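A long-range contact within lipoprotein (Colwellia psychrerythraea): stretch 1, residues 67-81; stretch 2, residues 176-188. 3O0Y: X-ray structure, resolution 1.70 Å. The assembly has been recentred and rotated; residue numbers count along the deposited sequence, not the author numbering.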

ATOM      1  N   ASP A  67       3.216 -23.379  -2.274  1.00 12.94           N
ATOM      2  CA  ASP A  67       1.862 -23.357  -1.746  1.00 13.37           C
ATOM      3  C   ASP A  67       1.051 -22.212  -2.352  1.00 14.54           C
ATOM      4  O   ASP A  67       1.577 -21.168  -2.790  1.00 12.65           O
ATOM      5  CB  ASP A  67       1.867 -23.206  -0.224  1.00 14.54           C
ATOM      6  CG  ASP A  67       2.300 -24.493   0.528  1.00 20.18           C
ATOM      7  OD1 ASP A  67       2.743 -25.492  -0.102  1.00 17.92           O
ATOM      8  OD2 ASP A  67       2.198 -24.486   1.782  1.00 25.06           O
ATOM      9  N   MET A  68      -0.252 -22.413  -2.317  1.00 13.65           N
ATOM     10  CA  MET A  68      -1.214 -21.466  -2.781  1.00 13.85           C
ATOM     11  C   MET A  68      -2.032 -20.963  -1.566  1.00 13.70           C
ATOM     12  O   MET A  68      -2.047 -21.607  -0.489  1.00 16.48           O
ATOM     13  CB  MET A  68      -2.153 -22.127  -3.825  1.00 12.44           C
ATOM     14  CG  MET A  68      -3.167 -21.158  -4.511  1.00 14.14           C
ATOM     15  SD  MET A  68      -2.599 -19.574  -5.161  1.00  5.76           S
ATOM     16  CE  MET A  68      -1.081 -20.119  -6.116  1.00 13.14           C
ATOM     17  N   GLU A  69      -2.690 -19.814  -1.736  1.00 12.71           N
ATOM     18  CA  GLU A  69      -3.608 -19.280  -0.739  1.00 11.40           C
ATOM     19  C   GLU A  69      -5.044 -19.698  -1.115  1.00 10.32           C
ATOM     20  O   GLU A  69      -5.368 -19.725  -2.280  1.00 12.15           O
ATOM     21  CB  GLU A  69      -3.520 -17.782  -0.750  1.00 12.06           C
ATOM     22  CG  GLU A  69      -2.153 -17.260  -0.335  1.00 10.65           C
ATOM     23  CD  GLU A  69      -1.952 -15.737  -0.478  1.00 12.95           C
ATOM     24  OE1 GLU A  69      -2.839 -15.000  -1.009  1.00 12.83           O
ATOM     25  OE2 GLU A  69      -0.831 -15.264  -0.091  1.00 13.68           O
ATOM     26  N   PHE A  70      -5.857 -19.996  -0.107  1.00 11.45           N
ATOM     27  CA  PHE A  70      -7.246 -20.345  -0.282  1.00 10.27           C
ATOM     28  C   PHE A  70      -8.117 -19.518   0.624  1.00 10.32           C
ATOM     29  O   PHE A  70      -7.746 -19.133   1.765  1.00 10.44           O
ATOM     30  CB  PHE A  70      -7.462 -21.835  -0.032  1.00 10.94           C
ATOM     31  CG  PHE A  70      -6.549 -22.712  -0.868  1.00 13.56           C
ATOM     32  CD1 PHE A  70      -6.650 -22.727  -2.245  1.00 16.41           C
ATOM     33  CD2 PHE A  70      -5.549 -23.442  -0.263  1.00 17.40           C
ATOM     34  CE1 PHE A  70      -5.770 -23.514  -3.020  1.00 16.27           C
ATOM     35  CE2 PHE A  70      -4.690 -24.225  -1.021  1.00 19.07           C
ATOM     36  CZ  PHE A  70      -4.823 -24.276  -2.376  1.00 16.25           C
ATOM     37  N   TYR A  71      -9.311 -19.275   0.145  1.00  9.55           N
ATOM     38  CA  TYR A  71     -10.160 -18.216   0.680  1.00 10.23           C
ATOM     39  C   TYR A  71     -11.570 -18.689   0.992  1.00  9.52           C
ATOM     40  O   TYR A  71     -12.473 -17.878   1.035  1.00 11.97           O
ATOM     41  CB  TYR A  71     -10.224 -17.031  -0.318  1.00 10.47           C
ATOM     42  CG  TYR A  71      -8.917 -16.299  -0.336  1.00  8.68           C
ATOM     43  CD1 TYR A  71      -8.635 -15.391   0.632  1.00 11.18           C
ATOM     44  CD2 TYR A  71      -7.920 -16.640  -1.240  1.00  9.07           C
ATOM     45  CE1 TYR A  71      -7.398 -14.716   0.660  1.00 10.76           C
ATOM     46  CE2 TYR A  71      -6.713 -16.053  -1.198  1.00  8.87           C
ATOM     47  CZ  TYR A  71      -6.442 -15.075  -0.242  1.00 12.07           C
ATOM     48  OH  TYR A  71      -5.211 -14.481  -0.203  1.00 12.49           O
ATOM     49  N   SER A  72     -11.780 -19.979   1.291  1.00 10.20           N
ATOM     50  CA  SER A  72     -13.154 -20.459   1.574  1.00 10.97           C
ATOM     51  C   SER A  72     -13.682 -19.795   2.865  1.00 10.66           C
ATOM     52  O   SER A  72     -12.905 -19.360   3.683  1.00 10.26           O
ATOM     53  CB  SER A  72     -13.159 -21.973   1.772  1.00 10.78           C
ATOM     54  OG  SER A  72     -12.744 -22.384   3.064  1.00 11.09           O
ATOM     55  N   PRO A  73     -15.000 -19.824   3.093  1.00 11.31           N
ATOM     56  CA  PRO A  73     -15.519 -19.401   4.410  1.00  9.22           C
ATOM     57  C   PRO A  73     -14.828 -20.052   5.601  1.00 10.45           C
ATOM     58  O   PRO A  73     -14.507 -19.367   6.563  1.00 11.23           O
ATOM     59  CB  PRO A  73     -17.013 -19.822   4.332  1.00  8.84           C
ATOM     60  CG  PRO A  73     -17.312 -19.604   2.926  1.00 10.34           C
ATOM     61  CD  PRO A  73     -16.100 -20.121   2.172  1.00 12.31           C
ATOM     62  N   GLU A  74     -14.513 -21.342   5.532  1.00 10.95           N
ATOM     63  CA  GLU A  74     -13.905 -21.997   6.643  1.00 12.58           C
ATOM     64  C   GLU A  74     -12.439 -21.574   6.771  1.00 10.92           C
ATOM     65  O   GLU A  74     -11.987 -21.383   7.885  1.00 11.03           O
ATOM     66  CB  GLU A  74     -14.007 -23.506   6.529  1.00 15.48           C
ATOM     67  CG  GLU A  74     -13.505 -24.243   7.788  1.00 19.60           C
ATOM     68  CD  GLU A  74     -14.369 -24.028   9.060  1.00 28.40           C
ATOM     69  OE1 GLU A  74     -15.578 -23.634   8.998  1.00 31.41           O
ATOM     70  OE2 GLU A  74     -13.823 -24.294  10.165  1.00 36.30           O
ATOM     71  N   ASN A  75     -11.748 -21.371   5.645  1.00 10.37           N
ATOM     72  CA  ASN A  75     -10.353 -20.902   5.694  1.00 10.31           C
ATOM     73  C   ASN A  75     -10.276 -19.550   6.431  1.00 11.12           C
ATOM     74  O   ASN A  75      -9.459 -19.358   7.326  1.00 10.82           O
ATOM     75  CB  ASN A  75      -9.792 -20.727   4.290  1.00  9.47           C
ATOM     76  CG  ASN A  75      -9.581 -22.061   3.542  1.00 13.42           C
ATOM     77  OD1 ASN A  75      -9.304 -23.109   4.159  1.00 24.13           O
ATOM     78  ND2 ASN A  75      -9.772 -22.048   2.262  1.00  8.82           N
ATOM     79  N   GLU A  76     -11.158 -18.634   6.048  1.00 10.80           N
ATOM     80  CA  GLU A  76     -11.155 -17.293   6.595  1.00 11.05           C
ATOM     81  C   GLU A  76     -11.567 -17.293   8.051  1.00 10.49           C
ATOM     82  O   GLU A  76     -10.970 -16.595   8.894  1.00  8.32           O
ATOM     83  CB  GLU A  76     -12.048 -16.368   5.799  1.00 10.68           C
ATOM     84  CG  GLU A  76     -11.406 -15.920   4.488  1.00 10.99           C
ATOM     85  CD  GLU A  76     -10.212 -14.944   4.737  1.00 10.74           C
ATOM     86  OE1 GLU A  76     -10.398 -13.857   5.367  1.00 12.65           O
ATOM     87  OE2 GLU A  76      -9.123 -15.233   4.247  1.00 15.65           O
ATOM     88  N   LYS A  77     -12.603 -18.076   8.370  1.00  9.19           N
ATOM     89  CA  LYS A  77     -13.020 -18.201   9.771  1.00 11.41           C
ATOM     90  C   LYS A  77     -11.877 -18.696  10.678  1.00 10.16           C
ATOM     91  O   LYS A  77     -11.621 -18.129  11.737  1.00 11.58           O
ATOM     92  CB  LYS A  77     -14.207 -19.173   9.871  1.00 11.53           C
ATOM     93  CG  LYS A  77     -14.663 -19.429  11.345  1.00 12.33           C
ATOM     94  CD  LYS A  77     -15.906 -20.397  11.383  1.00 17.56           C
ATOM     95  CE  LYS A  77     -16.603 -20.256  12.791  1.00 20.43           C
ATOM     96  NZ  LYS A  77     -17.491 -21.428  13.047  1.00 26.22           N
ATOM     97  N   GLN A  78     -11.148 -19.743  10.252  1.00 10.56           N
ATOM     98  CA  GLN A  78     -10.136 -20.349  11.085  1.00 11.92           C
ATOM     99  C   GLN A  78      -8.924 -19.425  11.222  1.00 12.44           C
ATOM    100  O   GLN A  78      -8.318 -19.378  12.295  1.00 10.99           O
ATOM    101  CB  GLN A  78      -9.655 -21.702  10.558  1.00 14.92           C
ATOM    102  CG  GLN A  78     -10.766 -22.776  10.664  1.00 18.82           C
ATOM    103  CD  GLN A  78     -10.338 -24.135  10.028  1.00 30.21           C
ATOM    104  OE1 GLN A  78      -9.156 -24.345   9.717  1.00 38.62           O
ATOM    105  NE2 GLN A  78     -11.306 -25.064   9.877  1.00 36.32           N
ATOM    106  N   LEU A  79      -8.570 -18.730  10.129  1.00 10.33           N
ATOM    107  CA  LEU A  79      -7.428 -17.847  10.152  1.00  8.95           C
ATOM    108  C   LEU A  79      -7.707 -16.732  11.192  1.00  7.66           C
ATOM    109  O   LEU A  79      -6.888 -16.441  12.060  1.00  8.53           O
ATOM    110  CB  LEU A  79      -7.175 -17.214   8.758  1.00  8.43           C
ATOM    111  CG  LEU A  79      -6.177 -16.065   8.671  1.00 12.54           C
ATOM    112  CD1 LEU A  79      -4.868 -16.504   9.156  1.00 11.59           C
ATOM    113  CD2 LEU A  79      -6.063 -15.477   7.235  1.00 15.13           C
ATOM    114  N   ARG A  80      -8.852 -16.096  11.082  1.00  6.73           N
ATOM    115  CA  ARG A  80      -9.217 -14.967  11.920  1.00  6.52           C
ATOM    116  C   ARG A  80      -9.354 -15.420  13.386  1.00  7.66           C
ATOM    117  O   ARG A  80      -8.938 -14.725  14.321  1.00  7.85           O
ATOM    118  CB  ARG A  80     -10.491 -14.300  11.426  1.00  8.16           C
ATOM    119  CG  ARG A  80     -10.417 -13.798   9.994  1.00  7.51           C
ATOM    120  CD  ARG A  80     -11.695 -13.165   9.543  1.00  6.64           C
ATOM    121  NE  ARG A  80     -11.747 -12.970   8.145  1.00  8.07           N
ATOM    122  CZ  ARG A  80     -12.635 -12.200   7.496  1.00 10.13           C
ATOM    123  NH1 ARG A  80     -13.600 -11.526   8.135  1.00  9.27           N
ATOM    124  NH2 ARG A  80     -12.634 -12.261   6.166  1.00 10.69           N
ATOM    125  N   ALA A  81     -10.015 -16.548  13.596  1.00  7.79           N
ATOM    126  CA  ALA A  81     -10.196 -17.036  14.967  1.00  8.71           C
ATOM    127  C   ALA A  81      -8.888 -17.290  15.676  1.00  9.79           C
ATOM    128  O   ALA A  81      -8.752 -16.906  16.827  1.00 10.57           O
ATOM    129  CB  ALA A  81     -11.052 -18.299  14.987  1.00  8.70           C
TER
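Stretch 2 176-188: KLAATIIEKQTAD

Stretch 2 is helical throughout, residues 176-188 of a helix that runs on at both ends. Stretch 1 arrives as a loop, extended through Phe70, bends at Tyr71, and enters a helix at Pro73, with Ser72 at the N-cap. The two helix axes cross at -80°, nearly perpendicular, and come no closer than 9.8 Å; the tightest backbone approach is made by the loop: Ser72 CA lies 4.4 Å from Thr180 CA, and Phe70 CA 5.4 Å from Leu177 CA.

Thr180, pointing toward the loop, fastens this point. Its OG1 accepts from Tyr71 N at 3.0 Å, the one direct hydrogen bond between the stretches. Next door, Ser72 OG caps its own helix by accepting from Asn75 N at 2.9 Å. One turn before Thr180, Lys176 lays its aliphatic chain over a face of the Phe70 ring, CE 3.9 Å from the centroid, and adds a cation-pi contact through NZ. Leu177 packs against both Met68 and Tyr71, with CD1 3.9 Å from Tyr71 CD2 and CD2 4.1 Å from Met68 SD. One turn after Thr180, Lys184 CD packs 4.0 Å from Pro73 CA, while its NZ is held by Asp188 OD1 at 2.8 Å in a salt bridge. Water 1 links Glu183 OE2 to Glu74 N, and Ala187 CB closes against Pro73 CG at 3.8 Å.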

ATOM      1  N   LYS A 176      -8.433 -24.420  -7.463  1.00 14.79           N
ATOM      2  CA  LYS A 176      -8.918 -24.353  -6.099  1.00 15.23           C
ATOM      3  C   LYS A 176      -8.940 -22.907  -5.643  1.00 14.48           C
ATOM      4  O   LYS A 176      -9.818 -22.531  -4.906  1.00 13.28           O
ATOM      5  CB  LYS A 176      -8.072 -25.220  -5.157  1.00 16.16           C
ATOM      6  CG  LYS A 176      -8.655 -25.334  -3.753  1.00 17.50           C
ATOM      7  CD  LYS A 176      -8.017 -26.479  -2.939  1.00 23.16           C
ATOM      8  CE  LYS A 176      -8.328 -26.345  -1.446  1.00 24.65           C
ATOM      9  NZ  LYS A 176      -7.522 -27.305  -0.632  1.00 26.53           N
ATOM     10  N   LEU A 177      -7.945 -22.115  -6.019  1.00 13.03           N
ATOM     11  CA  LEU A 177      -7.967 -20.679  -5.654  1.00 13.31           C
ATOM     12  C   LEU A 177      -9.321 -20.067  -6.053  1.00 13.48           C
ATOM     13  O   LEU A 177     -10.056 -19.490  -5.217  1.00 12.53           O
ATOM     14  CB  LEU A 177      -6.869 -19.920  -6.363  1.00 13.54           C
ATOM     15  CG  LEU A 177      -6.816 -18.423  -6.188  1.00 14.36           C
ATOM     16  CD1 LEU A 177      -6.632 -18.073  -4.671  1.00 13.35           C
ATOM     17  CD2 LEU A 177      -5.710 -17.835  -7.097  1.00 15.38           C
ATOM     18  N   ALA A 178      -9.657 -20.235  -7.330  1.00 13.44           N
ATOM     19  CA  ALA A 178     -10.915 -19.684  -7.883  1.00 13.05           C
ATOM     20  C   ALA A 178     -12.153 -20.220  -7.200  1.00 12.04           C
ATOM     21  O   ALA A 178     -13.024 -19.428  -6.882  1.00 11.64           O
ATOM     22  CB  ALA A 178     -11.011 -19.907  -9.357  1.00 12.12           C
ATOM     23  N   ALA A 179     -12.222 -21.519  -6.948  1.00 11.03           N
ATOM     24  CA  ALA A 179     -13.456 -22.100  -6.342  1.00 11.94           C
ATOM     25  C   ALA A 179     -13.633 -21.570  -4.925  1.00 11.54           C
ATOM     26  O   ALA A 179     -14.720 -21.225  -4.549  1.00 11.32           O
ATOM     27  CB  ALA A 179     -13.413 -23.584  -6.354  1.00 10.13           C
ATOM     28  N   THR A 180     -12.526 -21.378  -4.169  1.00 10.50           N
ATOM     29  CA  THR A 180     -12.697 -20.937  -2.797  1.00 10.25           C
ATOM     30  C   THR A 180     -13.104 -19.445  -2.797  1.00 11.25           C
ATOM     31  O   THR A 180     -13.891 -19.040  -1.954  1.00 11.56           O
ATOM     32  CB  THR A 180     -11.475 -21.220  -1.911  1.00 11.53           C
ATOM     33  OG1 THR A 180     -10.306 -20.523  -2.418  1.00  9.55           O
ATOM     34  CG2 THR A 180     -11.140 -22.756  -1.818  1.00 10.26           C
ATOM     35  N   ILE A 181     -12.534 -18.645  -3.703  1.00 11.66           N
ATOM     36  CA  ILE A 181     -12.883 -17.207  -3.872  1.00 12.11           C
ATOM     37  C   ILE A 181     -14.360 -17.043  -4.182  1.00 11.14           C
ATOM     38  O   ILE A 181     -15.096 -16.265  -3.529  1.00 10.00           O
ATOM     39  CB  ILE A 181     -12.011 -16.506  -4.904  1.00 11.13           C
ATOM     40  CG1 ILE A 181     -10.561 -16.412  -4.355  1.00 11.78           C
ATOM     41  CG2 ILE A 181     -12.582 -15.092  -5.276  1.00 12.01           C
ATOM     42  CD1 ILE A 181      -9.565 -15.830  -5.291  1.00 10.92           C
ATOM     43  N   ILE A 182     -14.858 -17.845  -5.126  1.00 11.71           N
ATOM     44  CA  ILE A 182     -16.281 -17.816  -5.430  1.00 11.77           C
ATOM     45  C   ILE A 182     -17.111 -18.221  -4.266  1.00 12.07           C
ATOM     46  O   ILE A 182     -18.139 -17.580  -3.983  1.00 11.72           O
ATOM     47  CB  ILE A 182     -16.601 -18.721  -6.680  1.00 12.18           C
ATOM     48  CG1 ILE A 182     -15.965 -18.083  -7.926  1.00 14.32           C
ATOM     49  CG2 ILE A 182     -18.120 -18.927  -6.804  1.00 12.43           C
ATOM     50  CD1 ILE A 182     -15.752 -19.077  -9.166  1.00 12.52           C
ATOM     51  N   GLU A 183     -16.690 -19.250  -3.552  1.00 11.79           N
ATOM     52  CA  GLU A 183     -17.433 -19.668  -2.357  1.00 12.90           C
ATOM     53  C   GLU A 183     -17.558 -18.549  -1.337  1.00 12.62           C
ATOM     54  O   GLU A 183     -18.628 -18.404  -0.731  1.00 12.14           O
ATOM     55  CB  GLU A 183     -16.762 -20.875  -1.705  1.00 14.84           C
ATOM     56  CG  GLU A 183     -17.614 -21.671  -0.788  1.00 20.74           C
ATOM     57  CD  GLU A 183     -16.803 -22.759  -0.082  1.00 24.65           C
ATOM     58  OE1 GLU A 183     -15.700 -23.150  -0.616  1.00 23.02           O
ATOM     59  OE2 GLU A 183     -17.269 -23.151   1.038  1.00 27.55           O
ATOM     60  N   LYS A 184     -16.469 -17.796  -1.109  1.00 10.16           N
ATOM     61  CA  LYS A 184     -16.504 -16.665  -0.149  1.00  9.03           C
ATOM     62  C   LYS A 184     -17.345 -15.491  -0.670  1.00  9.81           C
ATOM     63  O   LYS A 184     -18.155 -14.932   0.052  1.00 11.24           O
ATOM     64  CB  LYS A 184     -15.069 -16.166   0.170  1.00  9.00           C
ATOM     65  CG  LYS A 184     -14.992 -15.257   1.370  1.00 10.78           C
ATOM     66  CD  LYS A 184     -15.609 -15.829   2.649  1.00 10.73           C
ATOM     67  CE  LYS A 184     -15.293 -14.958   3.867  1.00 10.19           C
ATOM     68  NZ  LYS A 184     -15.717 -13.548   3.771  1.00  8.94           N
ATOM     69  N   GLN A 185     -17.219 -15.145  -1.946  1.00  9.33           N
ATOM     70  CA  GLN A 185     -18.015 -14.043  -2.533  1.00  8.38           C
ATOM     71  C   GLN A 185     -19.537 -14.377  -2.427  1.00 10.24           C
ATOM     72  O   GLN A 185     -20.366 -13.518  -2.090  1.00  9.67           O
ATOM     73  CB  GLN A 185     -17.662 -13.946  -3.979  1.00  8.34           C
ATOM     74  CG  GLN A 185     -18.265 -12.717  -4.725  1.00 11.67           C
ATOM     75  CD  GLN A 185     -17.965 -12.746  -6.215  1.00 13.75           C
ATOM     76  OE1 GLN A 185     -18.300 -13.725  -6.905  1.00 13.35           O
ATOM     77  NE2 GLN A 185     -17.415 -11.651  -6.733  1.00 10.43           N
ATOM     78  N   THR A 186     -19.815 -15.664  -2.623  1.00 10.90           N
ATOM     79  CA  THR A 186     -21.212 -16.151  -2.532  1.00 10.80           C
ATOM     80  C   THR A 186     -21.725 -16.105  -1.113  1.00 10.88           C
ATOM     81  O   THR A 186     -22.860 -15.637  -0.900  1.00 11.74           O
ATOM     82  CB  THR A 186     -21.357 -17.579  -3.117  1.00 12.25           C
ATOM     83  OG1 THR A 186     -21.130 -17.502  -4.520  1.00 13.69           O
ATOM     84  CG2 THR A 186     -22.758 -18.144  -2.911  1.00 11.87           C
ATOM     85  N   ALA A 187     -20.899 -16.549  -0.157  1.00 10.93           N
ATOM     86  CA  ALA A 187     -21.237 -16.475   1.286  1.00 11.28           C
ATOM     87  C   ALA A 187     -21.521 -15.030   1.679  1.00 11.12           C
ATOM     88  O   ALA A 187     -22.420 -14.759   2.437  1.00  9.87           O
ATOM     89  CB  ALA A 187     -20.094 -17.084   2.191  1.00 12.26           C
ATOM     90  N   ASP A 188     -20.643 -14.105   1.285  1.00 10.44           N
ATOM     91  CA  ASP A 188     -20.883 -12.718   1.598  1.00 10.73           C
ATOM     92  C   ASP A 188     -22.170 -12.176   0.968  1.00 10.20           C
ATOM     93  O   ASP A 188     -22.959 -11.538   1.639  1.00  9.90           O
ATOM     94  CB  ASP A 188     -19.675 -11.870   1.159  1.00  9.54           C
ATOM     95  CG  ASP A 188     -18.392 -12.176   1.918  1.00 14.12           C
ATOM     96  OD1 ASP A 188     -18.340 -13.033   2.814  1.00 11.90           O
ATOM     97  OD2 ASP A 188     -17.376 -11.481   1.586  1.00 10.95           O
TER
HETATM   98  O   HOH W   1     -16.027 -23.248   3.627  1.00 15.19           O